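Thymidylate synthase thyX (Helicobacter pylori, PDB 3N3Y) probably catalyses the FAD-dependent reductive methylation of dUMP to dTMP, with methylenetetrahydrofolate as methyl donor and NADPH as reductant. Local coordinates at residues 35-39 with 40-44; 75-78 with 79-83; 108-111 with 112-115. All coordinates share one frame; numbering follows the deposited sequence.

How the contacts relate
The three contacts follow one another along the chain and belong to three different helices. Contact 2, on helix 74-80 and the turn at Leu80-His83, lies near the middle of the subunit and helps to build the site where dUMP and FAD bind between subunits. Contact 1 starts helix 41-51 and contact 3 starts helix 111-117. Both are surface contacts away from the annotated sites, on opposite sides of the chain's centre, with their own centres about 56 Å apart. The centre of contact 2 is about 38 Å from that of contact 1 and about 29 Å from that of contact 3, and no two of the contacts touch.

Contact 1: 35-39 with 40-44; sequences YSDDG and GCKDK
Asp43, in the first turn of helix 41-51, reaches back into the preceding loop and gathers it round its carboxylate. Its OD2 accepts from Gly39 N at 2.8 Å, a bond that arrives on the anti side of the carboxylate and somewhat out of its plane. The same OD2 takes the hydroxyl of Ser36 on its syn lone pair, with Ser36 OG 3.2 Å away, while Asp37 N adds weak bonds to both Asp43 oxygens. Asp37 answers in the other direction: the two side chains slide past each other, their carboxylate planes 69° apart. Asp37 OD2 accepts from Lys42 N at 2.9 Å, and Asp37 OD1 takes a weak bond from Asp43 N. A chi1 of 64° sets Asp37 CG between its own backbone N and carbonyl carbon, and so swings the carboxylate over the start of the helix, where amides have no earlier turn to bond to.

The price is two acids close together, with Asp37 OD1 only 3.0 Å from Asp43 OD2. The surrounding N-H groups probably ease this repulsion, as does Arg27 of helix 20-30, whose NH1 forms a salt bridge with Asp43 OD1. Aspartate suits both places, being short enough to meet the backbone and able to accept on two oxygens. Gly39 has a phi of 89°, where a CB would press against the carbonyl O of Asp38, and a CB on Gly40 would run into Asp37 OD2. A bond from Gly40 N to Asp37 O, met from above the carbonyl plane, closes the turn from Asp37 to Gly40. This is a helix N-terminus with glycine at the N-cap position, where Asp37 of the loop accepts from Lys42 N in the first turn, while Asp43 of that turn binds Gly39 N and Ser36 OG of the loop.

Contact 2: 75-78 with 79-83; sequences GALQ and ELSRH. With UMP (2'-deoxyuridine 5'-monophosphate), chain H.
Leu80 N gives its hydrogen to Ala76 O at 2.9 Å, and Ser81 N does the same to Leu77 O one residue later, so 75-78 and 79-83 are joined by the regular i to i+4 bonds of helix 74-80. Leu80 to His83 form a type I beta turn. Arg82 and His83 open the ThyX signature motif RHRX7S, which continues with Arg84 and ends at Ser92.

The side chains divide by face. Leu80 suits the inner side, where its side chain touches the sheet and helices 172-182 and 189-201, while Gln78 faces the second subunit and its NE2 donates to the backbone O of Arg74 there, a task for which an amide on a flexible chain is apt. Glu79 runs across one face of the dUMP pyrimidine, its chain extended beyond CG. Its CD lies 3.3 Å from UMP N3, almost straight above that atom, and CG is 3.5 Å from UMP C2. At the far end Glu79 OE2 sits beside a phosphate oxygen, 3.1 Å from UMP OP3. The carboxylate also has a long, weak ion pair to Arg182, and Arg74 and Arg94 of the second subunit bond to the nucleotide as well.

Arg82 lies on the sugar side of the nucleotide. Bends of -67° at chi2 and -61° at chi3 curl its chain back, leaving CG 3.5 Å from Gln78 O and 3.7 Å from UMP C2'. Arginine has enough N-H groups to hold two ligands: NH1 donates to O2 of FAD as well as to dUMP. In the latter bond UMP O3' lies at the edge of the guanidinium, in its plane, 3.0 Å from Arg82 NH1, with an N-H...O angle of 150°.

Contact 3: 108-111 with 112-115; sequences PLNE and TNLE
Asn110 turns its side chain back over the start of helix 111-117 and caps it: Asn110 OD1 accepts from Asn113 N at 2.9 Å. A chi1 of 60° places CG between the backbone N and the carbonyl carbon, and from there the amide oxygen points straight at the N-H, with 175° at OD1 between CG and the donor. The backbone oxygen of the same residue is used as well, since Leu114 N donates to Asn110 O at 2.8 Å. One residue therefore serves two amides of the first turn, and asparagine suits the place because its short side chain ends in a carbonyl that copies a backbone acceptor. Asn110 OD1 also rests against Asn113 CB, 3.4 Å away.

Asn113 has its CG anti to the carbonyl carbon (chi1 -75°), which carries the side chain back toward the incoming loop. There its CB lies 3.7 Å from Pro108 O; Pro108 itself follows a cis peptide bond. Glu111 extends from the outer side of the turn, and its negative charge probably agrees with the positive end of the helix dipole. Its backbone oxygen starts the next bond, Glu115 N to Glu111 O at 3.0 Å.

On the inner side Leu109, the residue before the cap, meets Leu114, the fourth after it; Leu109 CD2 is 4.4 Å from Leu114 CD1. Leu109 reaches Ala131, Val134 and Leu135 of helix 127-145, while Leu114 touches Val134, so the apolar pair also fastens this helix start to its neighbour. An asparagine N-cap flanked by apolar residues at these two positions is the combination of capping bond and hydrophobic staple found at helix N-termini.

Contact 1: 35-39 with 40-44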
ATOM      1  N   TYR A  35     -20.464 -24.095 -11.500  1.00 58.20           N
ATOM      2  CA  TYR A  35     -20.321 -23.672 -12.891  1.00 58.69           C
ATOM      3  C   TYR A  35     -18.890 -23.832 -13.412  1.00 56.97           C
ATOM      4  O   TYR A  35     -18.606 -23.533 -14.575  1.00 52.53           O
ATOM      5  CB  TYR A  35     -20.753 -22.216 -13.060  1.00 59.51           C
ATOM      6  CG  TYR A  35     -22.209 -21.928 -12.756  1.00 71.45           C
ATOM      7  CD1 TYR A  35     -23.227 -22.659 -13.355  1.00 76.76           C
ATOM      8  CD2 TYR A  35     -22.565 -20.893 -11.898  1.00 71.42           C
ATOM      9  CE1 TYR A  35     -24.559 -22.383 -13.092  1.00 77.27           C
ATOM     10  CE2 TYR A  35     -23.892 -20.608 -11.630  1.00 73.66           C
ATOM     11  CZ  TYR A  35     -24.885 -21.356 -12.229  1.00 81.54           C
ATOM     12  OH  TYR A  35     -26.209 -21.075 -11.959  1.00 86.05           O
ATOM     13  N   SER A  36     -17.999 -24.306 -12.547  1.00 55.91           N
ATOM     14  CA  SER A  36     -16.576 -24.416 -12.870  1.00 53.55           C
ATOM     15  C   SER A  36     -16.304 -25.567 -13.837  1.00 57.15           C
ATOM     16  O   SER A  36     -16.963 -26.601 -13.778  1.00 56.07           O
ATOM     17  CB  SER A  36     -15.776 -24.615 -11.585  1.00 50.86           C
ATOM     18  OG  SER A  36     -14.432 -24.957 -11.853  1.00 56.43           O
ATOM     19  N   ASP A  37     -15.334 -25.391 -14.725  1.00 53.68           N
ATOM     20  CA  ASP A  37     -14.969 -26.469 -15.637  1.00 58.10           C
ATOM     21  C   ASP A  37     -13.545 -27.013 -15.434  1.00 57.08           C
ATOM     22  O   ASP A  37     -12.915 -27.496 -16.384  1.00 55.77           O
ATOM     23  CB  ASP A  37     -15.211 -26.069 -17.095  1.00 53.20           C
ATOM     24  CG  ASP A  37     -14.351 -24.912 -17.532  1.00 56.24           C
ATOM     25  OD1 ASP A  37     -13.529 -24.427 -16.724  1.00 56.04           O
ATOM     26  OD2 ASP A  37     -14.497 -24.493 -18.697  1.00 59.99           O
ATOM     27  N   ASP A  38     -13.050 -26.938 -14.199  1.00 51.80           N
ATOM     28  CA  ASP A  38     -11.831 -27.646 -13.815  1.00 54.03           C
ATOM     29  C   ASP A  38     -10.596 -27.008 -14.471  1.00 58.02           C
ATOM     30  O   ASP A  38      -9.628 -27.700 -14.807  1.00 52.80           O
ATOM     31  CB  ASP A  38     -11.965 -29.138 -14.193  1.00 55.57           C
ATOM     32  CG  ASP A  38     -10.974 -30.050 -13.447  1.00 60.32           C
ATOM     33  OD1 ASP A  38     -10.380 -29.608 -12.422  1.00 61.23           O
ATOM     34  OD2 ASP A  38     -10.804 -31.218 -13.897  1.00 44.68           O
ATOM     35  N   GLY A  39     -10.639 -25.686 -14.649  1.00 56.09           N
ATOM     36  CA  GLY A  39      -9.546 -24.952 -15.267  1.00 58.07           C
ATOM     37  C   GLY A  39      -9.636 -24.846 -16.785  1.00 60.81           C
ATOM     38  O   GLY A  39      -8.668 -24.453 -17.440  1.00 60.95           O
ATOM     39  N   GLY A  40     -10.793 -25.198 -17.346  1.00 57.74           N
ATOM     40  CA  GLY A  40     -11.018 -25.113 -18.783  1.00 55.93           C
ATOM     41  C   GLY A  40     -11.253 -23.697 -19.295  1.00 52.32           C
ATOM     42  O   GLY A  40     -11.038 -22.720 -18.572  1.00 52.89           O
ATOM     43  N   CYS A  41     -11.704 -23.586 -20.544  1.00 52.00           N
ATOM     44  CA  CYS A  41     -11.839 -22.285 -21.202  1.00 51.42           C
ATOM     45  C   CYS A  41     -12.863 -21.357 -20.536  1.00 48.34           C
ATOM     46  O   CYS A  41     -12.705 -20.140 -20.548  1.00 45.72           O
ATOM     47  CB  CYS A  41     -12.117 -22.448 -22.710  1.00 48.84           C
ATOM     48  SG  CYS A  41     -13.658 -23.305 -23.149  1.00 55.97           S
ATOM     49  N   LYS A  42     -13.907 -21.935 -19.949  1.00 51.64           N
ATOM     50  CA  LYS A  42     -14.903 -21.144 -19.222  1.00 54.77           C
ATOM     51  C   LYS A  42     -14.324 -20.547 -17.941  1.00 51.59           C
ATOM     52  O   LYS A  42     -14.723 -19.461 -17.523  1.00 49.64           O
ATOM     53  CB  LYS A  42     -16.158 -21.964 -18.900  1.00 54.00           C
ATOM     54  CG  LYS A  42     -16.924 -22.419 -20.128  1.00 57.90           C
ATOM     55  CD  LYS A  42     -18.368 -22.750 -19.797  1.00 60.54           C
ATOM     56  CE  LYS A  42     -19.142 -21.497 -19.391  1.00 68.46           C
ATOM     57  NZ  LYS A  42     -19.227 -20.480 -20.485  1.00 68.06           N
ATOM     58  N   ASP A  43     -13.391 -21.256 -17.314  1.00 48.34           N
ATOM     59  CA  ASP A  43     -12.696 -20.703 -16.155  1.00 50.67           C
ATOM     60  C   ASP A  43     -11.766 -19.558 -16.580  1.00 51.34           C
ATOM     61  O   ASP A  43     -11.728 -18.515 -15.918  1.00 42.76           O
ATOM     62  CB  ASP A  43     -11.940 -21.792 -15.377  1.00 50.49           C
ATOM     63  CG  ASP A  43     -12.868 -22.636 -14.489  1.00 59.45           C
ATOM     64  OD1 ASP A  43     -14.036 -22.231 -14.288  1.00 54.58           O
ATOM     65  OD2 ASP A  43     -12.430 -23.699 -13.985  1.00 56.50           O
ATOM     66  N   LYS A  44     -11.032 -19.748 -17.685  1.00 47.47           N
ATOM     67  CA  LYS A  44     -10.158 -18.693 -18.211  1.00 48.21           C
ATOM     68  C   LYS A  44     -10.983 -17.479 -18.593  1.00 48.02           C
ATOM     69  O   LYS A  44     -10.592 -16.343 -18.346  1.00 42.65           O
ATOM     70  CB  LYS A  44      -9.378 -19.153 -19.451  1.00 49.34           C
ATOM     71  CG  LYS A  44      -8.191 -20.066 -19.190  1.00 54.83           C
ATOM     72  CD  LYS A  44      -7.499 -20.405 -20.513  1.00 58.22           C
ATOM     73  CE  LYS A  44      -8.531 -20.804 -21.574  1.00 66.19           C
ATOM     74  NZ  LYS A  44      -7.942 -21.149 -22.902  1.00 70.45           N
TER

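Contact 2: 75-78 with 79-83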
ATOM      1  N   GLY A  75      18.047   5.967 -15.110  1.00 26.84           N
ATOM      2  CA  GLY A  75      17.017   6.936 -15.420  1.00 25.25           C
ATOM      3  C   GLY A  75      15.645   6.283 -15.475  1.00 29.51           C
ATOM      4  O   GLY A  75      14.669   6.826 -14.948  1.00 30.85           O
ATOM      5  N   ALA A  76      15.569   5.109 -16.097  1.00 23.98           N
ATOM      6  CA  ALA A  76      14.297   4.376 -16.183  1.00 30.15           C
ATOM      7  C   ALA A  76      13.929   3.747 -14.840  1.00 28.86           C
ATOM      8  O   ALA A  76      12.751   3.604 -14.514  1.00 25.79           O
ATOM      9  CB  ALA A  76      14.350   3.308 -17.272  1.00 26.22           C
ATOM     10  N   LEU A  77      14.943   3.360 -14.069  1.00 25.37           N
ATOM     11  CA  LEU A  77      14.721   2.887 -12.709  1.00 26.80           C
ATOM     12  C   LEU A  77      14.009   3.961 -11.871  1.00 28.79           C
ATOM     13  O   LEU A  77      13.152   3.646 -11.067  1.00 26.00           O
ATOM     14  CB  LEU A  77      16.050   2.507 -12.053  1.00 27.77           C
ATOM     15  CG  LEU A  77      15.962   2.085 -10.587  1.00 27.87           C
ATOM     16  CD1 LEU A  77      15.164   0.771 -10.490  1.00 33.06           C
ATOM     17  CD2 LEU A  77      17.345   1.942  -9.955  1.00 27.56           C
ATOM     18  N   GLN A  78      14.377   5.226 -12.065  1.00 28.90           N
ATOM     19  CA  GLN A  78      13.729   6.334 -11.350  1.00 29.25           C
ATOM     20  C   GLN A  78      12.224   6.278 -11.550  1.00 28.16           C
ATOM     21  O   GLN A  78      11.460   6.490 -10.611  1.00 28.86           O
ATOM     22  CB  GLN A  78      14.232   7.704 -11.851  1.00 33.35           C
ATOM     23  CG  GLN A  78      15.650   8.105 -11.468  1.00 32.03           C
ATOM     24  CD  GLN A  78      15.713   8.800 -10.110  1.00 36.41           C
ATOM     25  OE1 GLN A  78      14.779   8.717  -9.300  1.00 37.52           O
ATOM     26  NE2 GLN A  78      16.810   9.490  -9.861  1.00 33.52           N
ATOM     27  N   GLU A  79      11.798   5.997 -12.779  1.00 25.40           N
ATOM     28  CA  GLU A  79      10.373   5.948 -13.100  1.00 27.60           C
ATOM     29  C   GLU A  79       9.701   4.642 -12.659  1.00 26.62           C
ATOM     30  O   GLU A  79       8.580   4.653 -12.156  1.00 31.91           O
ATOM     31  CB  GLU A  79      10.158   6.181 -14.595  1.00 32.80           C
ATOM     32  CG  GLU A  79      10.782   7.480 -15.094  1.00 35.71           C
ATOM     33  CD  GLU A  79      10.431   7.785 -16.548  1.00 44.14           C
ATOM     34  OE1 GLU A  79       9.691   6.978 -17.156  1.00 46.58           O
ATOM     35  OE2 GLU A  79      10.888   8.831 -17.078  1.00 44.56           O
ATOM     36  N   LEU A  80      10.375   3.514 -12.847  1.00 26.65           N
ATOM     37  CA  LEU A  80       9.810   2.235 -12.419  1.00 27.52           C
ATOM     38  C   LEU A  80       9.584   2.220 -10.899  1.00 28.49           C
ATOM     39  O   LEU A  80       8.538   1.784 -10.430  1.00 23.60           O
ATOM     40  CB  LEU A  80      10.715   1.080 -12.845  1.00 27.42           C
ATOM     41  CG  LEU A  80      10.245  -0.340 -12.548  1.00 30.03           C
ATOM     42  CD1 LEU A  80       8.933  -0.616 -13.264  1.00 27.88           C
ATOM     43  CD2 LEU A  80      11.320  -1.338 -12.979  1.00 26.39           C
ATOM     44  N   SER A  81      10.565   2.719 -10.144  1.00 27.73           N
ATOM     45  CA  SER A  81      10.454   2.895  -8.684  1.00 27.06           C
ATOM     46  C   SER A  81       9.198   3.621  -8.199  1.00 28.08           C
ATOM     47  O   SER A  81       8.763   3.393  -7.068  1.00 28.77           O
ATOM     48  CB  SER A  81      11.679   3.637  -8.149  1.00 24.20           C
ATOM     49  OG  SER A  81      12.785   2.763  -8.156  1.00 32.30           O
ATOM     50  N   ARG A  82       8.623   4.487  -9.039  1.00 24.91           N
ATOM     51  CA  ARG A  82       7.418   5.249  -8.659  1.00 28.26           C
ATOM     52  C   ARG A  82       6.120   4.422  -8.647  1.00 28.09           C
ATOM     53  O   ARG A  82       5.091   4.861  -8.105  1.00 27.53           O
ATOM     54  CB  ARG A  82       7.251   6.505  -9.528  1.00 26.62           C
ATOM     55  CG  ARG A  82       8.393   7.521  -9.374  1.00 26.87           C
ATOM     56  CD  ARG A  82       8.389   8.136  -7.976  1.00 26.57           C
ATOM     57  NE  ARG A  82       7.133   8.844  -7.727  1.00 22.54           N
ATOM     58  CZ  ARG A  82       6.884  10.086  -8.121  1.00 27.35           C
ATOM     59  NH1 ARG A  82       7.816  10.776  -8.746  1.00 29.60           N
ATOM     60  NH2 ARG A  82       5.710  10.649  -7.876  1.00 30.60           N
ATOM     61  N   HIS A  83       6.155   3.236  -9.244  1.00 25.16           N
ATOM     62  CA  HIS A  83       5.036   2.301  -9.086  1.00 28.33           C
ATOM     63  C   HIS A  83       5.170   1.564  -7.760  1.00 25.68           C
ATOM     64  O   HIS A  83       5.973   0.650  -7.612  1.00 25.30           O
ATOM     65  CB  HIS A  83       4.936   1.352 -10.272  1.00 27.39           C
ATOM     66  CG  HIS A  83       4.523   2.039 -11.530  1.00 30.70           C
ATOM     67  ND1 HIS A  83       3.213   2.078 -11.960  1.00 30.79           N
ATOM     68  CD2 HIS A  83       5.239   2.755 -12.431  1.00 29.91           C
ATOM     69  CE1 HIS A  83       3.145   2.773 -13.084  1.00 33.69           C
ATOM     70  NE2 HIS A  83       4.358   3.201 -13.386  1.00 32.37           N
TER
HETATM   71  N1  UMP H 304       8.342  10.391 -13.520  1.00 38.04           N
HETATM   72  C2  UMP H 304       7.906   9.166 -13.982  1.00 37.28           C
HETATM   73  N3  UMP H 304       7.630   8.997 -15.320  1.00 38.61           N
HETATM   74  C4  UMP H 304       7.794  10.050 -16.199  1.00 37.68           C
HETATM   75  C5  UMP H 304       8.235  11.285 -15.726  1.00 36.37           C
HETATM   76  C6  UMP H 304       8.516  11.446 -14.377  1.00 33.16           C
HETATM   77  O2  UMP H 304       7.769   8.235 -13.189  1.00 33.07           O
HETATM   78  O4  UMP H 304       7.551   9.884 -17.392  1.00 33.33           O
HETATM   79  C1' UMP H 304       8.645  10.515 -12.089  1.00 32.78           C
HETATM   80  C2' UMP H 304       9.966   9.784 -11.824  1.00 31.77           C
HETATM   81  C3' UMP H 304      10.795  10.765 -11.020  1.00 30.68           C
HETATM   82  C4' UMP H 304      10.172  12.111 -11.349  1.00 34.22           C
HETATM   83  O3' UMP H 304      10.670  10.506  -9.637  1.00 28.53           O
HETATM   84  O4' UMP H 304       8.839  11.875 -11.774  1.00 34.66           O
HETATM   85  C5' UMP H 304      10.956  12.829 -12.445  1.00 35.94           C
HETATM   86  O5' UMP H 304      11.265  11.910 -13.475  1.00 37.53           O
HETATM   87  P   UMP H 304      12.018  12.372 -14.838  1.00 38.83           P
HETATM   88  OP1 UMP H 304      13.287  13.069 -14.434  1.00 37.01           O
HETATM   89  OP2 UMP H 304      11.134  13.274 -15.673  1.00 36.77           O
HETATM   90  OP3 UMP H 304      12.296  11.157 -15.653  1.00 39.99           O

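Contact 3: 108-111 with 112-115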
ATOM      1  N   PRO A 108      40.349   6.620 -26.639  1.00 41.07           N
ATOM      2  CA  PRO A 108      39.479   7.576 -27.321  1.00 38.44           C
ATOM      3  C   PRO A 108      38.195   6.919 -27.783  1.00 38.62           C
ATOM      4  O   PRO A 108      38.132   5.697 -27.930  1.00 40.63           O
ATOM      5  CB  PRO A 108      40.317   7.988 -28.530  1.00 39.77           C
ATOM      6  CG  PRO A 108      41.078   6.749 -28.866  1.00 38.85           C
ATOM      7  CD  PRO A 108      41.371   6.064 -27.546  1.00 48.08           C
ATOM      8  N   LEU A 109      37.170   7.731 -27.993  1.00 35.44           N
ATOM      9  CA  LEU A 109      35.927   7.244 -28.557  1.00 37.67           C
ATOM     10  C   LEU A 109      36.243   6.673 -29.918  1.00 43.50           C
ATOM     11  O   LEU A 109      36.991   7.272 -30.694  1.00 42.39           O
ATOM     12  CB  LEU A 109      34.917   8.385 -28.699  1.00 39.84           C
ATOM     13  CG  LEU A 109      34.536   9.103 -27.398  1.00 44.49           C
ATOM     14  CD1 LEU A 109      33.376  10.061 -27.619  1.00 38.60           C
ATOM     15  CD2 LEU A 109      34.197   8.093 -26.308  1.00 36.27           C
ATOM     16  N   ASN A 110      35.702   5.497 -30.186  1.00 40.18           N
ATOM     17  CA  ASN A 110      35.800   4.873 -31.488  1.00 42.60           C
ATOM     18  C   ASN A 110      34.929   3.638 -31.431  1.00 44.96           C
ATOM     19  O   ASN A 110      34.484   3.250 -30.347  1.00 44.58           O
ATOM     20  CB  ASN A 110      37.255   4.536 -31.845  1.00 44.33           C
ATOM     21  CG  ASN A 110      37.891   3.576 -30.861  1.00 46.21           C
ATOM     22  OD1 ASN A 110      37.213   2.755 -30.252  1.00 46.43           O
ATOM     23  ND2 ASN A 110      39.202   3.674 -30.704  1.00 43.62           N
ATOM     24  N   GLU A 111      34.678   3.027 -32.583  1.00 43.79           N
ATOM     25  CA  GLU A 111      33.696   1.954 -32.687  1.00 47.36           C
ATOM     26  C   GLU A 111      33.854   0.845 -31.646  1.00 46.54           C
ATOM     27  O   GLU A 111      32.864   0.382 -31.067  1.00 45.78           O
ATOM     28  CB  GLU A 111      33.707   1.362 -34.089  1.00 53.15           C
ATOM     29  CG  GLU A 111      33.237   2.322 -35.160  1.00 61.32           C
ATOM     30  CD  GLU A 111      33.401   1.737 -36.553  1.00 82.06           C
ATOM     31  OE1 GLU A 111      34.218   2.279 -37.338  1.00 85.63           O
ATOM     32  OE2 GLU A 111      32.727   0.723 -36.851  1.00 76.59           O
ATOM     33  N   THR A 112      35.091   0.426 -31.413  1.00 40.18           N
ATOM     34  CA  THR A 112      35.381  -0.627 -30.452  1.00 38.70           C
ATOM     35  C   THR A 112      35.084  -0.195 -29.015  1.00 40.59           C
ATOM     36  O   THR A 112      34.469  -0.933 -28.254  1.00 38.50           O
ATOM     37  CB  THR A 112      36.859  -1.025 -30.498  1.00 43.88           C
ATOM     38  OG1 THR A 112      37.275  -1.207 -31.858  1.00 50.62           O
ATOM     39  CG2 THR A 112      37.083  -2.305 -29.707  1.00 37.19           C
ATOM     40  N   ASN A 113      35.557   0.985 -28.635  1.00 40.87           N
ATOM     41  CA  ASN A 113      35.334   1.487 -27.282  1.00 40.55           C
ATOM     42  C   ASN A 113      33.869   1.828 -27.031  1.00 36.18           C
ATOM     43  O   ASN A 113      33.384   1.692 -25.921  1.00 36.79           O
ATOM     44  CB  ASN A 113      36.222   2.695 -26.992  1.00 35.22           C
ATOM     45  CG  ASN A 113      37.662   2.306 -26.757  1.00 40.90           C
ATOM     46  OD1 ASN A 113      38.573   3.127 -26.897  1.00 41.59           O
ATOM     47  ND2 ASN A 113      37.879   1.049 -26.393  1.00 37.30           N
ATOM     48  N   LEU A 114      33.175   2.264 -28.074  1.00 39.45           N
ATOM     49  CA  LEU A 114      31.754   2.555 -27.976  1.00 36.57           C
ATOM     50  C   LEU A 114      30.992   1.253 -27.745  1.00 41.61           C
ATOM     51  O   LEU A 114      30.036   1.221 -26.977  1.00 41.56           O
ATOM     52  CB  LEU A 114      31.261   3.248 -29.239  1.00 35.14           C
ATOM     53  CG  LEU A 114      30.603   4.639 -29.239  1.00 41.85           C
ATOM     54  CD1 LEU A 114      31.126   5.570 -28.162  1.00 35.65           C
ATOM     55  CD2 LEU A 114      30.742   5.297 -30.626  1.00 39.86           C
ATOM     56  N   GLU A 115      31.423   0.175 -28.394  1.00 43.14           N
ATOM     57  CA  GLU A 115      30.785  -1.110 -28.177  1.00 43.60           C
ATOM     58  C   GLU A 115      31.071  -1.586 -26.763  1.00 40.18           C
ATOM     59  O   GLU A 115      30.167  -2.028 -26.063  1.00 40.86           O
ATOM     60  CB  GLU A 115      31.241  -2.156 -29.196  1.00 50.14           C
ATOM     61  CG  GLU A 115      30.611  -3.553 -28.986  1.00 51.65           C
ATOM     62  CD  GLU A 115      29.082  -3.578 -29.199  1.00 72.37           C
ATOM     63  OE1 GLU A 115      28.565  -2.760 -30.003  1.00 71.64           O
ATOM     64  OE2 GLU A 115      28.397  -4.425 -28.564  1.00 67.72           O
TER